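Local coordinates for 23S rRNA (guanine(2535)-N(1))-methyltransferase (Streptomyces viridochromogenes, PDB 1O9G), which methylates N1 of guanine-2535 in 23S ribosomal RNA with S-adenosyl-L-methionine as methyl donor, conferring resistance to the orthosomycin antibiotic avilamycin, at residues F31-A36 / S62-T67; S83-A88 / T151-D156. The protein carries 3 engineered substitutions. One frame throughout, in Å; residues are numbered along the deposited sequence.

Interaction 1 (F31-A36 / S62-T67); sequences FPVRLA and SGYLLT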
# COMPACT_ATOMS: atom_id res chain seq x y z
N PHE A 31 0.13 8.68 3.18
CA PHE A 31 1.48 8.42 2.72
C PHE A 31 1.68 9.30 1.48
O PHE A 31 0.76 9.42 0.68
CB PHE A 31 1.62 6.95 2.35
CG PHE A 31 3.03 6.51 2.21
CD1 PHE A 31 3.75 6.07 3.31
CD2 PHE A 31 3.66 6.56 0.98
CE1 PHE A 31 5.08 5.72 3.19
CE2 PHE A 31 5.00 6.18 0.85
CZ PHE A 31 5.69 5.74 1.94
N PRO A 32 2.85 9.90 1.26
CA PRO A 32 3.03 10.73 0.06
C PRO A 32 2.91 9.92 -1.22
O PRO A 32 3.59 8.91 -1.35
CB PRO A 32 4.45 11.29 0.20
CG PRO A 32 4.88 10.97 1.53
CD PRO A 32 4.05 9.88 2.11
N VAL A 33 2.06 10.35 -2.14
CA VAL A 33 1.85 9.65 -3.40
C VAL A 33 3.15 9.47 -4.17
O VAL A 33 3.42 8.40 -4.69
CB VAL A 33 0.80 10.36 -4.26
CG1 VAL A 33 0.66 9.69 -5.60
CG2 VAL A 33 -0.57 10.37 -3.51
N ARG A 34 3.96 10.52 -4.24
CA ARG A 34 5.17 10.41 -5.03
C ARG A 34 6.11 9.32 -4.51
O ARG A 34 6.72 8.58 -5.28
CB ARG A 34 5.89 11.76 -5.08
CG ARG A 34 7.08 11.77 -5.99
CD ARG A 34 7.77 13.10 -6.05
NE ARG A 34 8.66 13.16 -7.20
CZ ARG A 34 9.51 14.16 -7.43
NH1 ARG A 34 9.58 15.19 -6.59
NH2 ARG A 34 10.28 14.14 -8.50
N LEU A 35 6.24 9.24 -3.20
CA LEU A 35 7.09 8.24 -2.60
C LEU A 35 6.47 6.86 -2.79
O LEU A 35 7.17 5.87 -3.00
CB LEU A 35 7.33 8.55 -1.12
CG LEU A 35 8.25 7.60 -0.38
CD1 LEU A 35 9.59 7.47 -1.09
CD2 LEU A 35 8.46 8.06 1.04
N ALA A 36 5.15 6.77 -2.68
CA ALA A 36 4.48 5.47 -2.90
C ALA A 36 4.79 4.90 -4.27
O ALA A 36 5.16 3.73 -4.41
CB ALA A 36 2.99 5.60 -2.71
N SER A 62 -5.26 2.26 7.27
CA SER A 62 -6.44 2.88 6.66
C SER A 62 -6.68 2.45 5.23
O SER A 62 -7.69 2.81 4.63
CB SER A 62 -6.26 4.40 6.66
OG SER A 62 -5.28 4.81 5.71
N GLY A 63 -5.72 1.73 4.62
CA GLY A 63 -5.83 1.30 3.25
C GLY A 63 -5.56 2.39 2.22
O GLY A 63 -5.69 2.12 1.01
N TYR A 64 -5.18 3.58 2.67
CA TYR A 64 -4.94 4.68 1.75
C TYR A 64 -3.79 4.31 0.82
O TYR A 64 -3.87 4.54 -0.40
CB TYR A 64 -4.62 5.95 2.55
CG TYR A 64 -4.18 7.07 1.67
CD1 TYR A 64 -5.12 7.85 1.00
CD2 TYR A 64 -2.84 7.36 1.50
CE1 TYR A 64 -4.72 8.86 0.13
CE2 TYR A 64 -2.42 8.39 0.66
CZ TYR A 64 -3.36 9.14 -0.01
OH TYR A 64 -2.98 10.14 -0.87
N LEU A 65 -2.69 3.80 1.37
CA LEU A 65 -1.52 3.49 0.58
C LEU A 65 -1.83 2.47 -0.53
O LEU A 65 -1.49 2.67 -1.70
CB LEU A 65 -0.36 3.03 1.47
CG LEU A 65 0.92 2.56 0.79
CD1 LEU A 65 1.48 3.60 -0.19
CD2 LEU A 65 1.96 2.22 1.87
N LEU A 66 -2.46 1.38 -0.17
CA LEU A 66 -2.77 0.34 -1.12
C LEU A 66 -3.73 0.85 -2.18
O LEU A 66 -3.60 0.48 -3.33
CB LEU A 66 -3.32 -0.90 -0.40
CG LEU A 66 -3.59 -2.11 -1.29
CD1 LEU A 66 -2.31 -2.64 -1.91
CD2 LEU A 66 -4.25 -3.18 -0.50
N THR A 67 -4.65 1.70 -1.78
CA THR A 67 -5.65 2.19 -2.72
C THR A 67 -5.03 3.18 -3.71
O THR A 67 -5.33 3.13 -4.92
CB THR A 67 -6.83 2.84 -1.97
OG1 THR A 67 -7.46 1.84 -1.14
CG2 THR A 67 -7.89 3.30 -2.93
O HOH W 1 -0.87 11.69 0.50
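F31 and L65 both hold CG anti to the backbone N (chi1 -164° and 176°), and their side chains run next to each other in the same direction. L65 reaches across with its two methyls. CD1 rests 3.9 Å from CD2 of F31 and 3.6 Å from CB of A36, while CD2 lies over a face of the F31 ring. The opposite face carries CD of P32, so the ring is sandwiched between a leucine methyl and a proline methylene. One edge of the ring abuts the backbone where L35 passes into A36.

Y64, at the start of helix 64-72, brings its ring in edge first: CE2 stands 3.3 Å from O of F31, which lies in the ring plane. Beyond it, OH meets CG2 of V33 at 3.6 Å, the two side chains crossing at about a right angle. Water 1 donates to O of F31 at 2.8 Å and to OH of Y64 at 3.0 Å, and the same hydroxyl is hydrogen-bonded to O of L16. At the helix start, N of Y64 bonds to OG of S62, an ST turn.

No direct hydrogen bond links the two segments. The attachment is apolar at L65, while at Y64 direct van der Waals contact is joined by a water bridge: the water donates to both oxygens, and the hydroxyl has its stronger partner in L16.

Interaction 2 (S83-A88 / T151-D156); sequences SDVDPA and TADVFD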
# COMPACT_ATOMS: atom_id res chain seq x y z
N SER A 83 -4.52 -6.71 4.47
CA SER A 83 -4.81 -7.29 5.77
C SER A 83 -4.13 -6.49 6.87
O SER A 83 -3.18 -5.73 6.62
CB SER A 83 -4.42 -8.78 5.80
OG SER A 83 -3.05 -9.01 5.57
N ASP A 84 -4.66 -6.62 8.08
CA ASP A 84 -4.12 -5.98 9.28
C ASP A 84 -4.74 -6.64 10.50
O ASP A 84 -5.69 -7.39 10.39
CB ASP A 84 -4.41 -4.48 9.28
CG ASP A 84 -3.34 -3.66 10.00
OD1 ASP A 84 -2.74 -4.17 10.96
OD2 ASP A 84 -3.06 -2.50 9.68
N VAL A 85 -4.20 -6.35 11.68
CA VAL A 85 -4.54 -7.11 12.88
C VAL A 85 -5.78 -6.65 13.60
O VAL A 85 -6.40 -7.47 14.27
CB VAL A 85 -3.37 -7.14 13.90
CG1 VAL A 85 -2.12 -7.68 13.28
CG2 VAL A 85 -3.10 -5.77 14.52
N ASP A 86 -6.13 -5.36 13.53
CA ASP A 86 -7.23 -4.82 14.34
C ASP A 86 -8.44 -4.37 13.50
O ASP A 86 -8.27 -3.90 12.38
CB ASP A 86 -6.77 -3.65 15.22
CG ASP A 86 -5.75 -4.07 16.26
OD1 ASP A 86 -5.94 -5.12 16.92
OD2 ASP A 86 -4.73 -3.39 16.50
N PRO A 87 -9.65 -4.48 14.04
CA PRO A 87 -10.86 -4.11 13.29
C PRO A 87 -10.99 -2.62 12.97
O PRO A 87 -11.57 -2.27 11.94
CB PRO A 87 -12.00 -4.55 14.23
CG PRO A 87 -11.39 -4.59 15.59
CD PRO A 87 -9.96 -4.98 15.39
N ALA A 88 -10.44 -1.75 13.82
CA ALA A 88 -10.62 -0.30 13.66
C ALA A 88 -10.12 0.20 12.30
O ALA A 88 -10.92 0.73 11.52
CB ALA A 88 -9.96 0.48 14.81
N THR A 151 -8.91 -9.64 8.30
CA THR A 151 -8.10 -9.52 9.52
C THR A 151 -7.09 -10.65 9.60
O THR A 151 -7.44 -11.82 9.46
CB THR A 151 -9.00 -9.60 10.73
OG1 THR A 151 -10.03 -8.61 10.63
CG2 THR A 151 -8.24 -9.25 11.97
N ALA A 152 -5.84 -10.30 9.84
CA ALA A 152 -4.77 -11.27 10.10
C ALA A 152 -3.53 -10.62 10.72
O ALA A 152 -3.12 -9.53 10.34
CB ALA A 152 -4.40 -11.99 8.84
N ASP A 153 -2.95 -11.31 11.70
CA ASP A 153 -1.70 -10.90 12.30
C ASP A 153 -0.54 -11.32 11.41
O ASP A 153 -0.31 -12.50 11.25
CB ASP A 153 -1.56 -11.53 13.69
CG ASP A 153 -0.33 -11.09 14.42
OD1 ASP A 153 0.45 -10.27 13.89
OD2 ASP A 153 -0.06 -11.50 15.56
N VAL A 154 0.15 -10.36 10.82
CA VAL A 154 1.24 -10.61 9.88
C VAL A 154 2.39 -11.36 10.55
O VAL A 154 3.15 -12.04 9.88
CB VAL A 154 1.75 -9.28 9.25
CG1 VAL A 154 2.45 -8.38 10.29
CG2 VAL A 154 2.68 -9.56 8.10
N PHE A 155 2.51 -11.24 11.87
CA PHE A 155 3.54 -11.97 12.60
C PHE A 155 3.24 -13.45 12.85
O PHE A 155 4.09 -14.18 13.38
CB PHE A 155 3.81 -11.28 13.93
CG PHE A 155 4.47 -9.95 13.78
CD1 PHE A 155 5.86 -9.85 13.80
CD2 PHE A 155 3.72 -8.80 13.60
CE1 PHE A 155 6.48 -8.62 13.65
CE2 PHE A 155 4.34 -7.57 13.45
CZ PHE A 155 5.72 -7.48 13.47
N ASP A 156 2.04 -13.89 12.49
CA ASP A 156 1.63 -15.28 12.66
C ASP A 156 1.60 -15.93 11.29
O ASP A 156 0.64 -15.72 10.54
CB ASP A 156 0.23 -15.35 13.27
CG ASP A 156 -0.26 -16.79 13.46
OD1 ASP A 156 0.50 -17.75 13.17
OD2 ASP A 156 -1.40 -17.06 13.92
O HOH W 2 -1.77 -9.07 7.86
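D84 and A152 supply the one direct hydrogen bond between the segments: N of A152 donates to O of D84 at 3.0 Å. It is reasonably straight at 158°, though the donor stands 48° out of the carbonyl plane. The same oxygen takes a CA-H...O contact from T151, whose CA is 3.3 Å away.

The van der Waals contacts centre on V85. Its methyl CG1, anti to the carbonyl carbon, is set against CA of D153 at 3.4 Å and nears O of A152 and OD1 of D153. CG2 of T151, anti to the backbone N, touches O of V85 at 3.4 Å.

Water 2 is within bonding distance of OG of S83 and O of A152, though its protons cannot serve every acceptor nearby; that serine hydroxyl is also bonded to NE1 of W56.

Within each segment an aspartate braces its own chain. OD1 of D84 accepts from N of V85 at 2.7 Å, on the anti side of the carboxylate, while OD2 is bonded to N of G61. OD1 of D153 accepts from N of F155 in an Asx turn, met from above the carboxylate plane, and a type I turn spans D153 to D156.

Here the chains leave neighbouring parallel strands, 77-84 and 147-151, at the C-terminal end of the sheet, where Rossmann-like methyltransferases bind the cofactor, as is probable here.

Interaction 1 is buried, about 6 Å from the centre of the chain, and interaction 2 lies further out, about 15 Å from it. Their centres are 19 Å apart and their nearest atoms about 6 Å. The end of strand 53-57 and the loop after it connect them: S83 has backbone bonds to D57 and C60, and G61 precedes S62; helix 64-72 also runs on into strand 77-84. S62 in turn bonds through its O to N96 of helix 87-98, which starts in the 83-88 segment. The loop probably corresponds, by its place after the first strand and its glycines, to the cofactor-binding loop of Rossmann-like methyltransferases, so S62-G63 and S83-D84 probably lie near the S-adenosylmethionine site.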